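Local atomic coordinates of protein ShdD (Sedimentibacter hydroxybenzoicus, PDB entry 7AE5), a protein that takes part in the non-oxidative decarboxylation and detoxification of phenolic derivatives under anaerobic conditions, although its precise biochemical role is unknown. Residues C3-M14 / V25-W35. Residues are numbered along the deposited sequence; the frame is centred on the assembly and turned at random.
With ZN (zinc ion), chain Z.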
ATOM      1  N   CYS H   3      35.010 -29.381 -30.998  1.00 49.84           N
ATOM      2  CA  CYS H   3      34.695 -28.086 -30.417  1.00 46.37           C
ATOM      3  C   CYS H   3      33.990 -28.281 -29.080  1.00 51.17           C
ATOM      4  O   CYS H   3      32.988 -28.996 -28.993  1.00 56.15           O
ATOM      5  CB  CYS H   3      33.822 -27.280 -31.378  1.00 41.88           C
ATOM      6  SG  CYS H   3      32.914 -25.928 -30.608  1.00 38.39           S
ATOM      7  N   HIS H   4      34.517 -27.643 -28.032  1.00 66.74           N
ATOM      8  CA  HIS H   4      34.008 -27.870 -26.684  1.00 68.59           C
ATOM      9  C   HIS H   4      32.587 -27.354 -26.493  1.00 65.91           C
ATOM     10  O   HIS H   4      31.903 -27.797 -25.565  1.00 61.29           O
ATOM     11  CB  HIS H   4      34.936 -27.216 -25.658  1.00 65.55           C
ATOM     12  CG  HIS H   4      36.330 -27.760 -25.674  1.00 66.09           C
ATOM     13  ND1 HIS H   4      37.287 -27.325 -26.565  1.00 64.33           N
ATOM     14  CD2 HIS H   4      36.929 -28.704 -24.910  1.00 67.26           C
ATOM     15  CE1 HIS H   4      38.415 -27.977 -26.349  1.00 65.71           C
ATOM     16  NE2 HIS H   4      38.226 -28.819 -25.350  1.00 67.86           N
ATOM     17  N   ARG H   5      32.126 -26.442 -27.347  1.00 67.93           N
ATOM     18  CA  ARG H   5      30.818 -25.826 -27.169  1.00 61.45           C
ATOM     19  C   ARG H   5      29.708 -26.601 -27.874  1.00 58.29           C
ATOM     20  O   ARG H   5      28.672 -26.894 -27.270  1.00 49.86           O
ATOM     21  CB  ARG H   5      30.848 -24.380 -27.672  1.00 57.09           C
ATOM     22  CG  ARG H   5      29.478 -23.735 -27.776  1.00 49.01           C
ATOM     23  CD  ARG H   5      29.568 -22.235 -27.568  1.00 44.49           C
ATOM     24  NE  ARG H   5      29.858 -21.528 -28.810  1.00 39.24           N
ATOM     25  CZ  ARG H   5      30.035 -20.218 -28.899  1.00 35.59           C
ATOM     26  NH1 ARG H   5      29.970 -19.438 -27.833  1.00 38.10           N
ATOM     27  NH2 ARG H   5      30.289 -19.677 -30.087  1.00 30.98           N
ATOM     28  N   CYS H   6      29.903 -26.936 -29.147  1.00 54.50           N
ATOM     29  CA  CYS H   6      28.870 -27.586 -29.940  1.00 47.45           C
ATOM     30  C   CYS H   6      29.232 -29.003 -30.365  1.00 53.26           C
ATOM     31  O   CYS H   6      28.418 -29.663 -31.018  1.00 45.02           O
ATOM     32  CB  CYS H   6      28.547 -26.738 -31.174  1.00 39.97           C
ATOM     33  SG  CYS H   6      29.732 -26.909 -32.515  1.00 48.36           S
ATOM     34  N   GLY H   7      30.421 -29.488 -30.012  1.00 45.37           N
ATOM     35  CA  GLY H   7      30.807 -30.857 -30.280  1.00 49.78           C
ATOM     36  C   GLY H   7      31.204 -31.163 -31.706  1.00 50.78           C
ATOM     37  O   GLY H   7      31.515 -32.323 -32.006  1.00 51.68           O
ATOM     38  N   SER H   8      31.212 -30.174 -32.594  1.00 64.17           N
ATOM     39  CA  SER H   8      31.540 -30.429 -33.988  1.00 61.05           C
ATOM     40  C   SER H   8      33.017 -30.776 -34.151  1.00 62.00           C
ATOM     41  O   SER H   8      33.884 -30.268 -33.433  1.00 61.14           O
ATOM     42  CB  SER H   8      31.197 -29.213 -34.847  1.00 54.34           C
ATOM     43  OG  SER H   8      32.029 -29.146 -35.991  1.00 51.58           O
ATOM     44  N   ASP H   9      33.295 -31.659 -35.106  1.00 68.33           N
ATOM     45  CA  ASP H   9      34.659 -31.976 -35.505  1.00 68.42           C
ATOM     46  C   ASP H   9      35.169 -31.044 -36.599  1.00 64.21           C
ATOM     47  O   ASP H   9      36.343 -31.126 -36.972  1.00 64.34           O
ATOM     48  CB  ASP H   9      34.747 -33.438 -35.966  1.00 71.47           C
ATOM     49  CG  ASP H   9      36.168 -33.869 -36.285  1.00 74.52           C
ATOM     50  OD1 ASP H   9      37.067 -33.589 -35.464  1.00 75.88           O
ATOM     51  OD2 ASP H   9      36.384 -34.486 -37.352  1.00 79.54           O
ATOM     52  N   ASN H  10      34.319 -30.152 -37.111  1.00 63.87           N
ATOM     53  CA  ASN H  10      34.721 -29.189 -38.137  1.00 57.16           C
ATOM     54  C   ASN H  10      35.489 -28.043 -37.473  1.00 53.89           C
ATOM     55  O   ASN H  10      35.030 -26.904 -37.371  1.00 48.88           O
ATOM     56  CB  ASN H  10      33.505 -28.688 -38.901  1.00 52.38           C
ATOM     57  CG  ASN H  10      33.876 -27.971 -40.183  1.00 50.20           C
ATOM     58  OD1 ASN H  10      35.048 -27.907 -40.556  1.00 54.41           O
ATOM     59  ND2 ASN H  10      32.875 -27.431 -40.869  1.00 45.87           N
ATOM     60  N   VAL H  11      36.694 -28.376 -37.016  1.00 56.08           N
ATOM     61  CA  VAL H  11      37.578 -27.449 -36.323  1.00 55.73           C
ATOM     62  C   VAL H  11      38.864 -27.324 -37.125  1.00 56.28           C
ATOM     63  O   VAL H  11      39.392 -28.322 -37.626  1.00 57.18           O
ATOM     64  CB  VAL H  11      37.869 -27.923 -34.883  1.00 54.69           C
ATOM     65  CG1 VAL H  11      39.045 -27.162 -34.282  1.00 54.79           C
ATOM     66  CG2 VAL H  11      36.627 -27.778 -34.015  1.00 53.91           C
ATOM     67  N   ARG H  12      39.361 -26.096 -37.257  1.00 65.79           N
ATOM     68  CA  ARG H  12      40.604 -25.828 -37.963  1.00 66.04           C
ATOM     69  C   ARG H  12      41.495 -24.947 -37.099  1.00 65.50           C
ATOM     70  O   ARG H  12      41.051 -24.344 -36.119  1.00 65.10           O
ATOM     71  CB  ARG H  12      40.350 -25.156 -39.318  1.00 67.03           C
ATOM     72  CG  ARG H  12      39.819 -23.740 -39.205  1.00 67.57           C
ATOM     73  CD  ARG H  12      39.624 -23.106 -40.571  1.00 68.98           C
ATOM     74  NE  ARG H  12      39.026 -21.782 -40.461  1.00 70.11           N
ATOM     75  CZ  ARG H  12      39.716 -20.653 -40.362  1.00 69.99           C
ATOM     76  NH1 ARG H  12      41.039 -20.648 -40.378  1.00 68.62           N
ATOM     77  NH2 ARG H  12      39.062 -19.502 -40.243  1.00 71.47           N
ATOM     78  N   LYS H  13      42.768 -24.881 -37.477  1.00 57.46           N
ATOM     79  CA  LYS H  13      43.737 -24.065 -36.758  1.00 56.84           C
ATOM     80  C   LYS H  13      43.671 -22.625 -37.248  1.00 56.64           C
ATOM     81  O   LYS H  13      43.867 -22.356 -38.439  1.00 57.35           O
ATOM     82  CB  LYS H  13      45.145 -24.622 -36.936  1.00 58.96           C
ATOM     83  CG  LYS H  13      46.220 -23.706 -36.388  1.00 58.37           C
ATOM     84  CD  LYS H  13      47.356 -24.497 -35.787  1.00 60.15           C
ATOM     85  CE  LYS H  13      48.148 -25.222 -36.856  1.00 63.90           C
ATOM     86  NZ  LYS H  13      48.721 -24.263 -37.836  1.00 64.81           N
ATOM     87  N   MET H  14      43.402 -21.698 -36.329  1.00 50.61           N
ATOM     88  CA  MET H  14      43.359 -20.284 -36.679  1.00 50.52           C
ATOM     89  C   MET H  14      44.764 -19.719 -36.859  1.00 49.81           C
ATOM     90  O   MET H  14      45.105 -19.206 -37.931  1.00 49.94           O
ATOM     91  CB  MET H  14      42.597 -19.502 -35.607  1.00 50.32           C
ATOM     92  CG  MET H  14      41.855 -18.287 -36.131  1.00 51.27           C
ATOM     93  SD  MET H  14      41.512 -17.100 -34.820  1.00 50.85           S
ATOM     94  CE  MET H  14      40.098 -17.873 -34.041  1.00 51.28           C
ATOM     95  N   VAL H  25      45.856 -21.735 -31.720  1.00 47.79           N
ATOM     96  CA  VAL H  25      44.470 -21.352 -31.479  1.00 47.09           C
ATOM     97  C   VAL H  25      43.592 -22.049 -32.506  1.00 46.72           C
ATOM     98  O   VAL H  25      43.851 -21.963 -33.712  1.00 46.46           O
ATOM     99  CB  VAL H  25      44.271 -19.827 -31.537  1.00 45.94           C
ATOM    100  CG1 VAL H  25      42.843 -19.473 -31.159  1.00 45.66           C
ATOM    101  CG2 VAL H  25      45.253 -19.129 -30.613  1.00 46.12           C
ATOM    102  N   TYR H  26      42.559 -22.733 -32.029  1.00 51.91           N
ATOM    103  CA  TYR H  26      41.610 -23.439 -32.874  1.00 51.67           C
ATOM    104  C   TYR H  26      40.277 -22.706 -32.870  1.00 51.33           C
ATOM    105  O   TYR H  26      39.958 -21.965 -31.937  1.00 51.07           O
ATOM    106  CB  TYR H  26      41.429 -24.883 -32.397  1.00 51.96           C
ATOM    107  CG  TYR H  26      42.742 -25.611 -32.234  1.00 52.88           C
ATOM    108  CD1 TYR H  26      43.434 -26.085 -33.339  1.00 53.03           C
ATOM    109  CD2 TYR H  26      43.299 -25.806 -30.977  1.00 54.05           C
ATOM    110  CE1 TYR H  26      44.639 -26.745 -33.196  1.00 54.04           C
ATOM    111  CE2 TYR H  26      44.504 -26.464 -30.825  1.00 55.33           C
ATOM    112  CZ  TYR H  26      45.170 -26.930 -31.937  1.00 55.16           C
ATOM    113  OH  TYR H  26      46.369 -27.586 -31.791  1.00 56.54           O
ATOM    114  N   VAL H  27      39.500 -22.910 -33.931  1.00 47.55           N
ATOM    115  CA  VAL H  27      38.200 -22.265 -34.081  1.00 48.08           C
ATOM    116  C   VAL H  27      37.237 -23.235 -34.750  1.00 48.57           C
ATOM    117  O   VAL H  27      37.593 -23.924 -35.713  1.00 48.97           O
ATOM    118  CB  VAL H  27      38.302 -20.941 -34.874  1.00 49.28           C
ATOM    119  CG1 VAL H  27      38.939 -21.168 -36.241  1.00 49.96           C
ATOM    120  CG2 VAL H  27      36.930 -20.280 -35.006  1.00 50.93           C
ATOM    121  N   CYS H  28      36.018 -23.297 -34.223  1.00 45.64           N
ATOM    122  CA  CYS H  28      34.975 -24.136 -34.792  1.00 46.10           C
ATOM    123  C   CYS H  28      34.353 -23.442 -35.996  1.00 48.64           C
ATOM    124  O   CYS H  28      34.018 -22.257 -35.935  1.00 50.09           O
ATOM    125  CB  CYS H  28      33.910 -24.433 -33.737  1.00 44.77           C
ATOM    126  SG  CYS H  28      32.446 -25.272 -34.360  1.00 45.32           S
ATOM    127  N   GLU H  29      34.208 -24.181 -37.096  1.00 58.53           N
ATOM    128  CA  GLU H  29      33.621 -23.615 -38.303  1.00 61.27           C
ATOM    129  C   GLU H  29      32.099 -23.634 -38.288  1.00 62.83           C
ATOM    130  O   GLU H  29      31.481 -23.060 -39.190  1.00 65.54           O
ATOM    131  CB  GLU H  29      34.140 -24.354 -39.540  1.00 61.41           C
ATOM    132  CG  GLU H  29      35.620 -24.126 -39.817  1.00 60.45           C
ATOM    133  CD  GLU H  29      35.966 -24.227 -41.290  1.00 61.47           C
ATOM    134  OE1 GLU H  29      35.356 -23.496 -42.100  1.00 63.42           O
ATOM    135  OE2 GLU H  29      36.852 -25.035 -41.640  1.00 60.44           O
ATOM    136  N   LYS H  30      31.482 -24.267 -37.291  1.00 50.90           N
ATOM    137  CA  LYS H  30      30.028 -24.262 -37.189  1.00 51.94           C
ATOM    138  C   LYS H  30      29.519 -23.146 -36.279  1.00 51.96           C
ATOM    139  O   LYS H  30      28.580 -22.430 -36.641  1.00 54.47           O
ATOM    140  CB  LYS H  30      29.523 -25.620 -36.691  1.00 49.34           C
ATOM    141  CG  LYS H  30      28.104 -25.938 -37.137  1.00 50.63           C
ATOM    142  CD  LYS H  30      27.275 -26.532 -36.010  1.00 47.47           C
ATOM    143  CE  LYS H  30      27.513 -28.023 -35.864  1.00 45.45           C
ATOM    144  NZ  LYS H  30      26.472 -28.663 -35.012  1.00 42.99           N
ATOM    145  N   CYS H  31      30.126 -22.978 -35.103  1.00 51.31           N
ATOM    146  CA  CYS H  31      29.628 -22.036 -34.106  1.00 50.59           C
ATOM    147  C   CYS H  31      30.639 -20.959 -33.728  1.00 50.89           C
ATOM    148  O   CYS H  31      30.373 -20.174 -32.807  1.00 49.96           O
ATOM    149  CB  CYS H  31      29.174 -22.789 -32.852  1.00 46.67           C
ATOM    150  SG  CYS H  31      30.507 -23.242 -31.726  1.00 43.74           S
ATOM    151  N   CYS H  32      31.787 -20.904 -34.401  1.00 47.08           N
ATOM    152  CA  CYS H  32      32.799 -19.857 -34.262  1.00 47.60           C
ATOM    153  C   CYS H  32      33.483 -19.840 -32.900  1.00 44.35           C
ATOM    154  O   CYS H  32      34.238 -18.902 -32.616  1.00 44.45           O
ATOM    155  CB  CYS H  32      32.223 -18.464 -34.547  1.00 51.22           C
ATOM    156  SG  CYS H  32      31.193 -18.362 -36.022  1.00 55.87           S
ATOM    157  N   TYR H  33      33.247 -20.837 -32.051  1.00 43.70           N
ATOM    158  CA  TYR H  33      33.970 -20.915 -30.788  1.00 41.65           C
ATOM    159  C   TYR H  33      35.454 -21.132 -31.051  1.00 41.78           C
ATOM    160  O   TYR H  33      35.840 -21.941 -31.897  1.00 42.14           O
ATOM    161  CB  TYR H  33      33.418 -22.049 -29.923  1.00 39.81           C
ATOM    162  CG  TYR H  33      33.974 -22.082 -28.515  1.00 39.07           C
ATOM    163  CD1 TYR H  33      33.615 -21.119 -27.579  1.00 38.80           C
ATOM    164  CD2 TYR H  33      34.857 -23.080 -28.120  1.00 39.39           C
ATOM    165  CE1 TYR H  33      34.121 -21.149 -26.290  1.00 39.27           C
ATOM    166  CE2 TYR H  33      35.369 -23.118 -26.835  1.00 40.30           C
ATOM    167  CZ  TYR H  33      34.997 -22.151 -25.924  1.00 40.48           C
ATOM    168  OH  TYR H  33      35.506 -22.185 -24.645  1.00 42.62           O
ATOM    169  N   SER H  34      36.291 -20.396 -30.325  1.00 44.06           N
ATOM    170  CA  SER H  34      37.734 -20.485 -30.485  1.00 44.21           C
ATOM    171  C   SER H  34      38.397 -20.660 -29.127  1.00 44.19           C
ATOM    172  O   SER H  34      37.858 -20.242 -28.097  1.00 44.11           O
ATOM    173  CB  SER H  34      38.303 -19.248 -31.190  1.00 44.75           C
ATOM    174  OG  SER H  34      38.109 -18.082 -30.412  1.00 44.56           O
ATOM    175  N   TRP H  35      39.575 -21.282 -29.134  1.00 43.83           N
ATOM    176  CA  TRP H  35      40.282 -21.553 -27.890  1.00 45.33           C
ATOM    177  C   TRP H  35      41.746 -21.849 -28.179  1.00 46.39           C
ATOM    178  O   TRP H  35      42.113 -22.278 -29.276  1.00 45.77           O
ATOM    179  CB  TRP H  35      39.639 -22.714 -27.121  1.00 46.10           C
ATOM    180  CG  TRP H  35      39.815 -24.060 -27.760  1.00 45.93           C
ATOM    181  CD1 TRP H  35      40.795 -24.972 -27.497  1.00 47.53           C
ATOM    182  CD2 TRP H  35      38.976 -24.650 -28.761  1.00 44.32           C
ATOM    183  NE1 TRP H  35      40.622 -26.090 -28.274  1.00 46.62           N
ATOM    184  CE2 TRP H  35      39.512 -25.918 -29.059  1.00 44.78           C
ATOM    185  CE3 TRP H  35      37.827 -24.228 -29.436  1.00 42.97           C
ATOM    186  CZ2 TRP H  35      38.938 -26.769 -30.003  1.00 43.81           C
ATOM    187  CZ3 TRP H  35      37.258 -25.073 -30.372  1.00 42.46           C
ATOM    188  CH2 TRP H  35      37.814 -26.329 -30.646  1.00 42.77           C
TER
HETATM  189 ZN    ZN Z 701      31.408 -25.313 -32.273  1.00 40.24          ZN
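Two CxxC loops, each a zinc knuckle, clasp one zinc ion: Cys3 and Cys6 from residues 3-14, Cys28 and Cys31 from residues 25-35, every SG 2.3 Å from the metal. Backbone N-H groups point at these sulfurs, as from Cys6 to Cys3 and from Cys31 to Cys28, and would probably temper the thiolate charge. Arg5 adds a grip across the site. With CG anti to the backbone N (chi1 169°) and a bend at chi3, its guanidinium meets Cys31 side-on, NE reaching SG at 3.4 Å in a nearly straight bond and NH2 reaching the carbonyl O at 2.8 Å, while Tyr33 CD1 lies over one guanidinium face. A leucine in place of Arg5 would probably leave the Cys31 sulfur and carbonyl without these donors, and Gly274 O of the phenolic acid decarboxylase chain without its NH1 partner. His4 presents its ring edge to one face of the Trp35 indole, planes at 89°, and Tyr26 CB lies over the opposite face. Beyond the metal, Arg12 and Val27 form an antiparallel hydrogen-bonded pair, and Met14 CE packs 3.7 Å from Val27 CB. Paired knuckles joined through a beta hairpin, with a third strand following, are characteristic of zinc-ribbon folds.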